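Local structure of endo-1,4-b-d-mannanase (Trichoderma reesei, 1QNR) at residues 18-23 with 337-342; 62-67 with 72-77; 132-135 with 139-142; 167-172 with 241-246; 200-205 with 227-232. The protein catalyses the hydrolysis of internal beta-1,4-mannosidic linkages in mannans, as an endo-acting beta-mannanase of glycoside hydrolase family 5. All blocks are in the same frame, centred on the assembly; numbering follows the deposited sequence.

How the contacts relate
Contact 4 (167-172 with 241-246) meets the bound mannose units in the sugar cleft of the barrel, and the others can be placed from it. Contact 5, its centre 13 Å away, touches it directly: Arg171 NH2 and Glu205 OE2 form a salt bridge of 2.8 Å. Contact 3 lies further out, 20 Å centre to centre, yet Tyr135 OH reaches Arg171 O at 2.8 Å. Contact 2 stands beside contact 3, with nearest atoms about 7 Å apart and no touch. Contact 1 joins the two ends of the chain and lies across the centre of the molecule from contacts 2 and 3, about 40 Å between centres; like contacts 4 and 5, it reaches the barrel sheet.

Contact 1: residues 18-23 with 337-342; sequences VGYFAG and KNHVDA
Ala22 CB and the imidazole of His339 make the tight part of this contact, with CB 4.1 Å from CD2. The methyl comes at the ring obliquely, and the same methyl also meets Val340 CG2 at 4.4 Å. His339 reaches that far inward because its CG stands anti to the backbone N (chi1 -176°), which carries the ring off the helix toward the strand. NE2 then lies near the plane of the Tyr20 ring, at its edge, 4.4 Å from CE1. What unites the two rings is a common partner: Tyr20 OH and His339 NE2 are both hydrogen-bonded to Asp303 OD2. In the TIM barrel of family 5 this is the closing seam, where strand 21-25, the first of the barrel, lies under the C-terminal helix 330-343. Phe21, next along the strand, points the other way and meets the ring of Phe162. The outer side of the helix is a different world, exposed and carrying charge. There Lys337 NZ bridges one turn to Asp341 OD2 at 3.2 Å, using the syn lone pair of that oxygen, and Asn338 and Ala342 also lie on solvent-exposed positions. Between these two sides Val340 is only partly exposed, its side chain also resting on Leu50.

Contact 2: residues 62-67 with 72-77; sequences NTQPSP and FQKLSA
The side-chain amide of Asn62 is used along its edge: Leu75 O lies only 4° out of the amide plane, 3.1 Å from ND2, and the N-H points almost straight at it (168°). Seen from the acceptor, the donor is tilted 31° from the carbonyl plane. ND2 also bonds to Ala122 O while OD1 is bonded to Asn125 ND2, so the group is fixed in its rotation. Leu75 O has a second donor, a water that gives one hydrogen to it at 2.9 Å and another to Asn62 O, tying the two backbones together. Lys74 runs out fully extended beside this water-linked carbonyl, its CE 3.5 Å from Asn62 O, and Gln64 CG crosses it at about a right angle, 4.1 Å from CD. With an alanine in place of Asn62, Leu75 O would probably keep only the water in this contact, and Ala122 O and Asn125 ND2 would lose their mate. Strand 73-74 is the middle one of a small mixed sheet, between 60-61 and 81-82, and the chain leaving it presses the Leu75 side chain onto helix 119-127 at Ala122, Tyr123, Ala126 and Phe127.

Contact 3: residues 132-135 with 139-142; sequences TTWY and AAQT. With NAG (2-acetamido-2-deoxy-beta-D-glucopyranose), chain F.
The turn that leads into helix 138-155, one of the helices around the family 5 TIM barrel, is fastened to the start of that helix by Trp134 and Gln141. Just ahead of it Asn130 and Thr132 form an Asn-X-Thr glycosylation sequon, and the turn itself includes a short 3-10 segment at Trp134 and Tyr135. Gln141 NE2 does two jobs. It donates to Trp134 O at 2.9 Å, with an N-H...O angle of 152°, approaching from above the carbonyl plane rather than along a lone pair. The same nitrogen sits over the centre of the Trp134 indole, 3.2 Å above its plane. Amide and ring planes stand nearly perpendicular (83°), so the NH2 end is presented to the ring, as in an amino-aromatic contact. A bend in the glutamine chain at chi2 (-56°) folds the amide back over the indole, while CG rests against Tyr135 O. OE1, at the other end of the amide, is hydrogen-bonded to Trp183 NE1, which helps fix which way round the group lies. Ala140 meets the pyrrole part of the indole, its CB obliquely placed 3.8 Å from Trp134 NE1. Further aromatic neighbours, Tyr123 and Tyr144, meet the indole edge-to-face. On the sugar side the contacts are looser: Thr133 CG2 lies 3.7 Å from O5 of the N-acetylglucosamine. Toward the cleft, Tyr135 lays one ring face over Trp134 CE3, which is offset toward the rim and 3.7 Å above the tyrosine plane, and its OH is hydrogen-bonded to Arg171 O.

Contact 4: residues 167-172 with 241-246; sequences GNEPRC and HLYPDS. With BMA (beta-D-mannopyranose), chain B; BMA (beta-D-mannopyranose), chain C.
His241 ND1 donates to Glu169 OE2 at 2.8 Å (N-H...O 153°), using the anti lone pair of that oxygen. The carboxylate lies at the imidazole edge, its plane turned 45° from the ring; Glu169 has two modelled conformers, and this describes one. Its other oxygen, OE1, accepts a hydrogen bond of 2.8 Å from O4 of the mannose in chain B and is also held by Trp114 NE1. The second mannose, whose O4 is linked to C1 of the first, is held by Arg171: NH1 and NH2 each donate to its O2 at 3.0 Å, and NH2 also reaches O3. Tyr243 CD2 lies 3.9 Å from C6 of the first sugar, whose O6 is hydrogen-bonded to Glu205 OE2. At the mouth of the TIM barrel, Glu169 belongs to the Asn-Glu-Pro sequence after strand 161-165, where family 5 enzymes typically place their acid/base glutamate, and His241 lies at the end of strand 238-242. A phenylalanine in place of His241 would probably leave Glu169 OE2 without its ND1 donor, the carboxylate freer to turn, and Glu275, behind the imidazole, without its partner at NE2. Also behind, Glu276 OE1 is hydrogen-bonded to Tyr243 OH; further out, Cys172 is tied to Cys175 by a disulfide.

Contact 5: residues 200-205 with 227-232; sequences VTLGDE and AKNVQI
Leu202 and Asn229 face one another across strand end and helix, and their torsions set which atoms meet. In Leu202, with CG anti to its own backbone N, chi1 180° with chi2 52° brings CD2 to the asparagine; Asn229 CG instead lies beside its N (chi1 -67°), turning the amide back toward the leucine. CD2 comes within 3.6 Å of ND2 and 4.0 Å of CB, resting against the side of the asparagine. No direct hydrogen bond spans the two segments. Asp204 OD2 stays 4.4 Å from Asn229 ND2, and a water spans that gap, donating to OD2 at 2.7 Å and accepting only weakly from ND2 at 3.4 Å. Between the two strand-side residues the chain turns at Gly203, whose backbone angles (phi 91°) call for glycine, and this lets Leu202 and Asp204 both face the helix. The site is the C-terminal end of barrel strand 199-201, where the chain runs on to Glu205 beside the bound sugar. Around it, Leu202 packs on Pro170 in the loop after strand 161-165, while Asn229, on the short helix 226-230 that precedes strand 238-242, rests on Val181 of helix 178-194.

Contact 1: residues 18-23 with 337-342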
# COMPACT_ATOMS: atom_id res chain seq x y z
N VAL A 18 8.50 0.11 20.11
CA VAL A 18 9.02 -0.92 19.23
C VAL A 18 8.20 -2.18 19.44
O VAL A 18 7.98 -2.74 20.52
CB VAL A 18 10.51 -1.21 19.54
CG1 VAL A 18 11.03 -2.32 18.65
CG2 VAL A 18 11.30 0.10 19.31
N GLY A 19 7.64 -2.69 18.32
CA GLY A 19 6.85 -3.92 18.40
C GLY A 19 5.87 -4.10 17.19
O GLY A 19 5.74 -3.19 16.38
N TYR A 20 5.30 -5.28 17.11
CA TYR A 20 4.34 -5.62 16.03
C TYR A 20 3.15 -4.67 15.99
O TYR A 20 2.66 -4.24 17.04
CB TYR A 20 3.83 -7.04 16.34
CG TYR A 20 3.07 -7.66 15.14
CD1 TYR A 20 1.70 -7.50 14.97
CD2 TYR A 20 3.78 -8.47 14.24
CE1 TYR A 20 1.01 -8.10 13.89
CE2 TYR A 20 3.13 -9.07 13.14
CZ TYR A 20 1.77 -8.87 12.97
OH TYR A 20 1.07 -9.47 11.92
N PHE A 21 2.67 -4.34 14.75
CA PHE A 21 1.50 -3.45 14.62
C PHE A 21 0.42 -4.12 13.77
O PHE A 21 0.70 -4.93 12.86
CB PHE A 21 1.88 -2.10 13.97
CG PHE A 21 2.13 -2.13 12.47
CD1 PHE A 21 1.11 -2.01 11.54
CD2 PHE A 21 3.44 -2.28 12.00
CE1 PHE A 21 1.37 -2.10 10.16
CE2 PHE A 21 3.71 -2.34 10.62
CZ PHE A 21 2.68 -2.20 9.69
N ALA A 22 -0.83 -3.72 14.05
CA ALA A 22 -1.94 -4.01 13.12
C ALA A 22 -2.38 -2.72 12.46
O ALA A 22 -2.46 -1.65 13.09
CB ALA A 22 -3.15 -4.67 13.81
N GLY A 23 -2.71 -2.84 11.15
CA GLY A 23 -3.25 -1.68 10.39
C GLY A 23 -4.37 -2.13 9.41
O GLY A 23 -4.83 -3.27 9.51
N LYS A 337 -10.96 -6.20 16.63
CA LYS A 337 -10.80 -6.11 18.12
C LYS A 337 -10.14 -7.39 18.64
O LYS A 337 -9.20 -7.12 19.47
CB LYS A 337 -12.21 -5.91 18.71
CG LYS A 337 -12.12 -5.76 20.23
CD LYS A 337 -13.37 -5.35 20.97
CE LYS A 337 -13.43 -6.09 22.32
NZ LYS A 337 -12.33 -5.66 23.23
N ASN A 338 -10.45 -8.61 18.28
CA ASN A 338 -9.79 -9.79 18.90
C ASN A 338 -8.34 -9.83 18.50
O ASN A 338 -7.47 -10.28 19.30
CB ASN A 338 -10.45 -11.13 18.55
CG ASN A 338 -11.86 -11.36 19.13
OD1 ASN A 338 -12.59 -12.31 18.66
ND2 ASN A 338 -12.28 -10.45 19.96
N HIS A 339 -7.95 -9.39 17.28
CA HIS A 339 -6.55 -9.43 16.86
C HIS A 339 -5.74 -8.37 17.54
O HIS A 339 -4.64 -8.68 18.12
CB HIS A 339 -6.51 -9.20 15.32
CG HIS A 339 -5.13 -9.32 14.75
ND1 HIS A 339 -4.21 -10.33 15.10
CD2 HIS A 339 -4.50 -8.57 13.79
CE1 HIS A 339 -3.11 -10.17 14.38
NE2 HIS A 339 -3.24 -9.12 13.54
N VAL A 340 -6.24 -7.13 17.68
CA VAL A 340 -5.55 -6.10 18.48
C VAL A 340 -5.40 -6.58 19.94
O VAL A 340 -4.31 -6.37 20.53
CB VAL A 340 -6.32 -4.75 18.42
CG1 VAL A 340 -5.77 -3.71 19.42
CG2 VAL A 340 -6.21 -4.21 16.96
N ASP A 341 -6.40 -7.29 20.49
CA ASP A 341 -6.24 -7.75 21.90
C ASP A 341 -5.15 -8.79 22.00
O ASP A 341 -4.43 -8.81 23.03
CB ASP A 341 -7.61 -8.24 22.40
CG ASP A 341 -8.63 -7.16 22.75
OD1 ASP A 341 -8.33 -5.95 22.83
OD2 ASP A 341 -9.79 -7.63 22.88
N ALA A 342 -4.95 -9.63 20.98
CA ALA A 342 -3.90 -10.67 21.06
C ALA A 342 -2.52 -10.07 20.89
O ALA A 342 -1.52 -10.62 21.41
CB ALA A 342 -4.13 -11.70 19.95

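Contact 2: residues 62-67 with 72-77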
# COMPACT_ATOMS: atom_id res chain seq x y z
N ASN A 62 -7.01 10.98 -18.14
CA ASN A 62 -6.55 11.49 -19.47
C ASN A 62 -7.43 12.65 -19.93
O ASN A 62 -6.97 13.49 -20.71
CB ASN A 62 -6.55 10.38 -20.52
CG ASN A 62 -5.51 9.32 -20.21
OD1 ASN A 62 -5.85 8.14 -20.02
ND2 ASN A 62 -4.22 9.67 -20.13
N THR A 63 -8.65 12.76 -19.37
CA THR A 63 -9.50 13.92 -19.70
C THR A 63 -9.93 14.46 -18.32
O THR A 63 -10.24 13.62 -17.49
CB THR A 63 -10.72 13.54 -20.53
OG1 THR A 63 -11.74 12.91 -19.71
CG2 THR A 63 -10.59 12.43 -21.58
N GLN A 64 -10.01 15.74 -18.14
CA GLN A 64 -10.45 16.23 -16.83
C GLN A 64 -11.92 15.85 -16.62
O GLN A 64 -12.70 15.96 -17.57
CB GLN A 64 -10.45 17.74 -16.75
CG GLN A 64 -9.12 18.37 -16.43
CD GLN A 64 -9.38 19.78 -15.92
OE1 GLN A 64 -10.31 20.03 -15.14
NE2 GLN A 64 -8.50 20.63 -16.39
N PRO A 65 -12.25 15.47 -15.42
CA PRO A 65 -13.58 14.98 -15.10
C PRO A 65 -14.64 16.08 -15.01
O PRO A 65 -14.29 17.22 -15.07
CB PRO A 65 -13.44 14.28 -13.75
CG PRO A 65 -12.31 15.02 -13.12
CD PRO A 65 -11.34 15.25 -14.25
N SER A 66 -15.89 15.60 -14.80
CA SER A 66 -16.98 16.56 -14.63
C SER A 66 -16.55 17.51 -13.52
O SER A 66 -15.95 17.15 -12.50
CB SER A 66 -18.26 15.83 -14.14
OG SER A 66 -18.62 14.73 -15.01
N PRO A 67 -16.90 18.77 -13.58
CA PRO A 67 -16.64 19.73 -12.53
C PRO A 67 -17.09 19.33 -11.14
O PRO A 67 -18.19 18.83 -10.85
CB PRO A 67 -17.33 20.99 -13.08
CG PRO A 67 -17.17 20.82 -14.56
CD PRO A 67 -17.57 19.37 -14.79
N PHE A 72 -6.00 13.93 -9.33
CA PHE A 72 -4.71 14.45 -8.85
C PHE A 72 -3.80 14.78 -10.06
O PHE A 72 -2.94 15.66 -9.89
CB PHE A 72 -4.03 13.44 -7.93
CG PHE A 72 -4.75 13.15 -6.59
CD1 PHE A 72 -5.78 13.96 -6.11
CD2 PHE A 72 -4.34 12.06 -5.82
CE1 PHE A 72 -6.39 13.65 -4.87
CE2 PHE A 72 -4.94 11.74 -4.59
CZ PHE A 72 -5.97 12.56 -4.14
N GLN A 73 -3.91 14.10 -11.20
CA GLN A 73 -3.00 14.37 -12.33
C GLN A 73 -3.71 14.05 -13.65
O GLN A 73 -4.37 12.98 -13.74
CB GLN A 73 -1.73 13.47 -12.13
CG GLN A 73 -0.71 13.65 -13.28
CD GLN A 73 0.57 12.91 -13.06
OE1 GLN A 73 1.71 13.39 -13.24
NE2 GLN A 73 0.54 11.58 -12.68
N LYS A 74 -3.52 14.95 -14.66
CA LYS A 74 -4.04 14.70 -16.02
C LYS A 74 -2.83 14.43 -16.90
O LYS A 74 -1.88 15.24 -16.95
CB LYS A 74 -4.80 15.95 -16.50
CG LYS A 74 -5.17 15.75 -18.00
CD LYS A 74 -5.96 16.94 -18.58
CE LYS A 74 -5.99 16.79 -20.11
NZ LYS A 74 -6.52 18.03 -20.79
N LEU A 75 -2.82 13.27 -17.55
CA LEU A 75 -1.72 12.80 -18.39
C LEU A 75 -2.05 13.03 -19.85
O LEU A 75 -3.04 12.51 -20.32
CB LEU A 75 -1.44 11.30 -18.10
CG LEU A 75 -0.95 11.11 -16.63
CD1 LEU A 75 -0.99 9.65 -16.25
CD2 LEU A 75 0.44 11.73 -16.45
N SER A 76 -1.20 13.81 -20.53
CA SER A 76 -1.46 14.13 -21.96
C SER A 76 -0.10 14.21 -22.68
O SER A 76 0.87 14.82 -22.19
CB SER A 76 -2.11 15.56 -21.92
OG SER A 76 -2.08 16.15 -23.17
N ALA A 77 -0.18 13.85 -23.99
CA ALA A 77 1.00 13.96 -24.86
C ALA A 77 1.43 15.41 -25.08
O ALA A 77 2.60 15.60 -25.46
CB ALA A 77 0.53 13.49 -26.26
O HOH W 1 -4.76 13.14 -22.60

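Contact 3: residues 132-135 with 139-142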
# COMPACT_ATOMS: atom_id res chain seq x y z
N THR A 132 4.27 -3.14 -20.27
CA THR A 132 5.60 -3.63 -19.87
C THR A 132 6.74 -2.69 -20.31
O THR A 132 7.76 -2.59 -19.56
CB THR A 132 5.82 -5.10 -20.31
OG1 THR A 132 5.66 -5.15 -21.74
CG2 THR A 132 4.75 -6.05 -19.66
N THR A 133 6.55 -1.95 -21.38
CA THR A 133 7.60 -0.95 -21.74
C THR A 133 7.46 0.31 -20.89
O THR A 133 8.40 1.15 -20.90
CB THR A 133 7.57 -0.55 -23.23
OG1 THR A 133 6.39 0.15 -23.54
CG2 THR A 133 7.66 -1.83 -24.10
N TRP A 134 6.39 0.48 -20.09
CA TRP A 134 6.20 1.66 -19.24
C TRP A 134 7.42 1.97 -18.38
O TRP A 134 7.85 3.15 -18.24
CB TRP A 134 4.97 1.45 -18.31
CG TRP A 134 4.72 2.65 -17.37
CD1 TRP A 134 4.02 3.76 -17.65
CD2 TRP A 134 5.09 2.76 -15.98
NE1 TRP A 134 4.02 4.67 -16.56
CE2 TRP A 134 4.62 4.02 -15.52
CE3 TRP A 134 5.79 1.92 -15.10
CZ2 TRP A 134 4.88 4.46 -14.20
CZ3 TRP A 134 5.97 2.36 -13.78
CH2 TRP A 134 5.51 3.60 -13.33
N TYR A 135 8.04 0.93 -17.81
CA TYR A 135 9.18 1.07 -16.90
C TYR A 135 10.37 1.78 -17.53
O TYR A 135 11.19 2.35 -16.76
CB TYR A 135 9.62 -0.32 -16.36
CG TYR A 135 8.53 -0.93 -15.45
CD1 TYR A 135 8.36 -0.56 -14.12
CD2 TYR A 135 7.63 -1.87 -16.00
CE1 TYR A 135 7.32 -1.08 -13.34
CE2 TYR A 135 6.58 -2.42 -15.23
CZ TYR A 135 6.46 -2.01 -13.89
OH TYR A 135 5.42 -2.49 -13.09
N ALA A 139 9.32 9.51 -21.61
CA ALA A 139 8.31 10.54 -21.31
C ALA A 139 7.43 10.08 -20.14
O ALA A 139 7.08 10.92 -19.28
CB ALA A 139 7.47 10.77 -22.55
N ALA A 140 7.07 8.79 -20.08
CA ALA A 140 6.19 8.35 -18.94
C ALA A 140 6.96 8.44 -17.63
O ALA A 140 6.36 8.90 -16.61
CB ALA A 140 5.73 6.90 -19.19
N GLN A 141 8.24 8.00 -17.60
CA GLN A 141 8.99 8.03 -16.32
C GLN A 141 9.30 9.47 -15.91
O GLN A 141 9.33 9.74 -14.71
CB GLN A 141 10.28 7.19 -16.47
CG GLN A 141 10.01 5.68 -16.54
CD GLN A 141 9.22 5.17 -15.33
OE1 GLN A 141 9.60 5.42 -14.17
NE2 GLN A 141 8.12 4.46 -15.63
N THR A 142 9.53 10.40 -16.90
CA THR A 142 9.77 11.79 -16.55
C THR A 142 8.56 12.41 -15.87
O THR A 142 8.65 13.08 -14.82
CB THR A 142 10.13 12.60 -17.83
OG1 THR A 142 11.42 12.07 -18.25
CG2 THR A 142 10.33 14.08 -17.51
C1 NAG F . 4.87 -4.76 -25.58
C2 NAG F . 4.50 -6.12 -26.15
C3 NAG F . 5.80 -6.90 -26.17
C4 NAG F . 6.76 -6.07 -27.04
C5 NAG F . 7.05 -4.68 -26.39
C6 NAG F . 8.03 -3.89 -27.24
C7 NAG F . 2.22 -7.08 -25.85
C8 NAG F . 1.29 -7.73 -24.90
N2 NAG F . 3.40 -6.63 -25.32
O3 NAG F . 5.51 -8.14 -26.82
O4 NAG F . 8.02 -6.73 -27.22
O5 NAG F . 5.79 -4.01 -26.37
O6 NAG F . 7.53 -3.71 -28.53
O7 NAG F . 1.97 -6.96 -26.98

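Contact 4: residues 167-172 with 241-246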
# COMPACT_ATOMS: atom_id res chain seq x y z
N GLY A 167 4.54 1.70 -5.95
CA GLY A 167 3.26 1.58 -6.66
C GLY A 167 2.42 0.53 -5.94
O GLY A 167 2.87 -0.20 -5.03
N ASN A 168 1.14 0.47 -6.37
CA ASN A 168 0.28 -0.64 -5.91
C ASN A 168 0.48 -1.85 -6.85
O ASN A 168 0.03 -1.79 -8.02
CB ASN A 168 -1.18 -0.25 -5.92
CG ASN A 168 -2.09 -1.42 -5.47
OD1 ASN A 168 -1.88 -2.04 -4.41
ND2 ASN A 168 -3.07 -1.71 -6.31
N GLU A 169 1.07 -2.94 -6.33
CA GLU A 169 1.16 -4.25 -7.05
C GLU A 169 1.89 -4.15 -8.37
O GLU A 169 1.43 -4.73 -9.38
CB GLU A 169 -0.25 -4.93 -7.27
CG GLU A 169 -0.95 -5.02 -5.88
CD GLU A 169 -2.19 -5.87 -5.91
OE1 GLU A 169 -2.85 -6.05 -6.95
OE2 GLU A 169 -2.59 -6.29 -4.80
N PRO A 170 3.06 -3.49 -8.50
CA PRO A 170 3.78 -3.44 -9.79
C PRO A 170 4.03 -4.86 -10.32
O PRO A 170 4.50 -5.74 -9.57
CB PRO A 170 5.10 -2.74 -9.46
CG PRO A 170 5.23 -2.83 -7.97
CD PRO A 170 3.82 -2.81 -7.40
N ARG A 171 3.76 -5.06 -11.62
CA ARG A 171 4.07 -6.31 -12.32
C ARG A 171 4.68 -5.97 -13.67
O ARG A 171 4.46 -4.86 -14.21
CB ARG A 171 2.83 -7.20 -12.58
CG ARG A 171 2.11 -7.70 -11.30
CD ARG A 171 0.96 -8.60 -11.82
NE ARG A 171 0.23 -9.21 -10.71
CZ ARG A 171 -0.69 -10.20 -10.87
NH1 ARG A 171 -0.98 -10.63 -12.11
NH2 ARG A 171 -1.29 -10.65 -9.79
N CYS A 172 5.36 -6.94 -14.26
CA CYS A 172 5.86 -6.76 -15.65
C CYS A 172 5.61 -8.15 -16.29
O CYS A 172 6.51 -9.02 -16.17
CB CYS A 172 7.30 -6.23 -15.64
SG CYS A 172 7.94 -5.62 -17.28
N HIS A 241 1.21 -9.55 -0.49
CA HIS A 241 -0.27 -9.57 -0.44
C HIS A 241 -0.77 -11.04 -0.56
O HIS A 241 0.07 -11.88 -0.78
CB HIS A 241 -0.85 -8.73 -1.62
CG HIS A 241 -0.42 -7.26 -1.63
ND1 HIS A 241 -0.81 -6.38 -2.63
CD2 HIS A 241 0.37 -6.50 -0.83
CE1 HIS A 241 -0.36 -5.16 -2.40
NE2 HIS A 241 0.42 -5.21 -1.31
N LEU A 242 -2.09 -11.26 -0.31
CA LEU A 242 -2.51 -12.68 -0.31
C LEU A 242 -4.01 -12.75 -0.69
O LEU A 242 -4.91 -12.30 0.05
CB LEU A 242 -2.34 -13.33 1.05
CG LEU A 242 -2.93 -14.74 1.30
CD1 LEU A 242 -2.29 -15.76 0.32
CD2 LEU A 242 -2.67 -15.18 2.76
N TYR A 243 -4.28 -13.41 -1.84
CA TYR A 243 -5.66 -13.58 -2.33
C TYR A 243 -5.86 -14.94 -3.00
O TYR A 243 -5.84 -15.06 -4.22
CB TYR A 243 -6.00 -12.47 -3.35
CG TYR A 243 -6.09 -11.04 -2.73
CD1 TYR A 243 -7.21 -10.66 -2.02
CD2 TYR A 243 -5.02 -10.18 -2.89
CE1 TYR A 243 -7.27 -9.38 -1.46
CE2 TYR A 243 -5.02 -8.91 -2.29
CZ TYR A 243 -6.16 -8.52 -1.64
OH TYR A 243 -6.31 -7.22 -1.12
N PRO A 244 -6.04 -15.97 -2.15
CA PRO A 244 -6.25 -17.35 -2.70
C PRO A 244 -7.41 -17.43 -3.70
O PRO A 244 -7.27 -18.19 -4.71
CB PRO A 244 -6.53 -18.17 -1.45
CG PRO A 244 -5.79 -17.45 -0.34
CD PRO A 244 -6.05 -15.97 -0.68
N ASP A 245 -8.50 -16.68 -3.53
CA ASP A 245 -9.59 -16.72 -4.52
C ASP A 245 -9.21 -16.23 -5.89
O ASP A 245 -9.83 -16.69 -6.86
CB ASP A 245 -10.81 -15.87 -4.08
CG ASP A 245 -11.39 -16.29 -2.75
OD1 ASP A 245 -11.86 -17.42 -2.71
OD2 ASP A 245 -11.31 -15.48 -1.80
N SER A 246 -8.27 -15.32 -6.06
CA SER A 246 -7.89 -14.83 -7.37
C SER A 246 -6.72 -15.66 -7.91
O SER A 246 -6.42 -15.63 -9.12
CB SER A 246 -7.26 -13.39 -7.28
OG SER A 246 -8.29 -12.48 -6.97
C1 BMA B . -5.43 -9.17 -10.35
C2 BMA B . -6.50 -8.06 -10.50
C3 BMA B . -6.22 -6.91 -9.53
C4 BMA B . -5.97 -7.45 -8.13
C5 BMA B . -4.94 -8.58 -8.08
C6 BMA B . -4.97 -9.33 -6.70
O2 BMA B . -7.81 -8.58 -10.22
O3 BMA B . -7.22 -5.93 -9.52
O4 BMA B . -5.57 -6.34 -7.31
O5 BMA B . -5.40 -9.66 -8.98
O6 BMA B . -3.84 -10.20 -6.86
C1 BMA C . -4.30 -13.85 -12.59
C2 BMA C . -3.89 -13.45 -11.16
C3 BMA C . -4.81 -12.36 -10.57
C4 BMA C . -4.89 -11.18 -11.55
C5 BMA C . -5.30 -11.67 -12.97
C6 BMA C . -5.59 -10.61 -14.00
O1 BMA C . -3.33 -14.76 -13.12
O2 BMA C . -2.53 -12.99 -11.15
O3 BMA C . -4.17 -11.90 -9.36
O4 BMA C . -5.86 -10.22 -11.18
O5 BMA C . -4.24 -12.61 -13.39
O6 BMA C . -4.48 -9.98 -14.62

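Contact 5: residues 200-205 with 227-232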
# COMPACT_ATOMS: atom_id res chain seq x y z
N VAL A 200 11.00 3.74 2.66
CA VAL A 200 10.54 3.51 1.30
C VAL A 200 10.38 1.99 1.08
O VAL A 200 11.19 1.17 1.51
CB VAL A 200 11.51 4.10 0.28
CG1 VAL A 200 11.06 3.95 -1.20
CG2 VAL A 200 11.76 5.61 0.52
N THR A 201 9.30 1.61 0.33
CA THR A 201 9.04 0.19 0.05
C THR A 201 8.46 0.06 -1.38
O THR A 201 8.04 1.06 -1.99
CB THR A 201 8.09 -0.43 1.11
OG1 THR A 201 8.07 -1.89 0.96
CG2 THR A 201 6.70 0.13 0.96
N LEU A 202 8.46 -1.15 -1.96
CA LEU A 202 8.05 -1.34 -3.34
C LEU A 202 6.50 -1.41 -3.52
O LEU A 202 6.05 -0.76 -4.50
CB LEU A 202 8.71 -2.65 -3.86
CG LEU A 202 8.40 -3.05 -5.33
CD1 LEU A 202 8.67 -1.94 -6.33
CD2 LEU A 202 9.23 -4.31 -5.72
N GLY A 203 5.76 -2.12 -2.66
CA GLY A 203 4.32 -2.28 -2.90
C GLY A 203 3.93 -3.52 -3.70
O GLY A 203 2.78 -3.63 -4.09
N ASP A 204 4.91 -4.37 -4.04
CA ASP A 204 4.58 -5.61 -4.76
C ASP A 204 3.82 -6.59 -3.89
O ASP A 204 3.75 -6.58 -2.66
CB ASP A 204 5.91 -6.22 -5.29
CG ASP A 204 6.78 -6.64 -4.13
OD1 ASP A 204 7.12 -5.78 -3.25
OD2 ASP A 204 7.17 -7.85 -4.03
N GLU A 205 3.23 -7.56 -4.65
CA GLU A 205 2.46 -8.68 -4.04
C GLU A 205 3.28 -9.77 -3.39
O GLU A 205 2.78 -10.70 -2.70
CB GLU A 205 1.57 -9.26 -5.11
CG GLU A 205 0.53 -8.27 -5.70
CD GLU A 205 0.00 -8.80 -7.04
OE1 GLU A 205 0.76 -8.47 -8.00
OE2 GLU A 205 -1.02 -9.54 -7.18
N ALA A 227 13.07 -12.16 -3.46
CA ALA A 227 14.38 -12.06 -2.80
C ALA A 227 15.31 -11.02 -3.42
O ALA A 227 16.03 -10.30 -2.68
CB ALA A 227 15.04 -13.44 -2.71
N LYS A 228 15.31 -10.88 -4.74
CA LYS A 228 16.12 -9.87 -5.41
C LYS A 228 15.64 -8.45 -5.03
O LYS A 228 16.41 -7.52 -4.77
CB LYS A 228 16.13 -10.00 -6.94
CG LYS A 228 17.03 -11.19 -7.37
CD LYS A 228 17.17 -11.19 -8.90
CE LYS A 228 18.08 -12.38 -9.27
NZ LYS A 228 18.42 -12.33 -10.74
N ASN A 229 14.30 -8.24 -4.97
CA ASN A 229 13.78 -6.93 -4.68
C ASN A 229 14.10 -6.50 -3.24
O ASN A 229 14.49 -5.31 -3.03
CB ASN A 229 12.26 -6.84 -4.93
CG ASN A 229 11.86 -6.99 -6.37
OD1 ASN A 229 12.63 -6.64 -7.30
ND2 ASN A 229 10.62 -7.46 -6.68
N VAL A 230 13.91 -7.45 -2.28
CA VAL A 230 14.11 -6.94 -0.89
C VAL A 230 15.58 -6.73 -0.56
O VAL A 230 15.84 -6.10 0.47
CB VAL A 230 13.51 -7.90 0.15
CG1 VAL A 230 12.00 -7.98 0.03
CG2 VAL A 230 14.09 -9.31 0.14
N GLN A 231 16.53 -7.12 -1.37
CA GLN A 231 17.95 -6.85 -1.19
C GLN A 231 18.35 -5.48 -1.69
O GLN A 231 19.47 -5.02 -1.40
CB GLN A 231 18.82 -7.94 -1.92
CG GLN A 231 18.66 -9.19 -1.10
CD GLN A 231 19.03 -10.52 -1.69
OE1 GLN A 231 18.51 -11.53 -1.15
NE2 GLN A 231 19.83 -10.54 -2.74
N ILE A 232 17.49 -4.70 -2.39
CA ILE A 232 17.82 -3.35 -2.86
C ILE A 232 18.07 -2.44 -1.65
O ILE A 232 17.23 -2.38 -0.75
CB ILE A 232 16.66 -2.81 -3.78
CG1 ILE A 232 16.56 -3.67 -5.08
CG2 ILE A 232 16.85 -1.32 -4.09
CD1 ILE A 232 15.33 -3.33 -5.94
O HOH W 2 8.37 -9.75 -5.58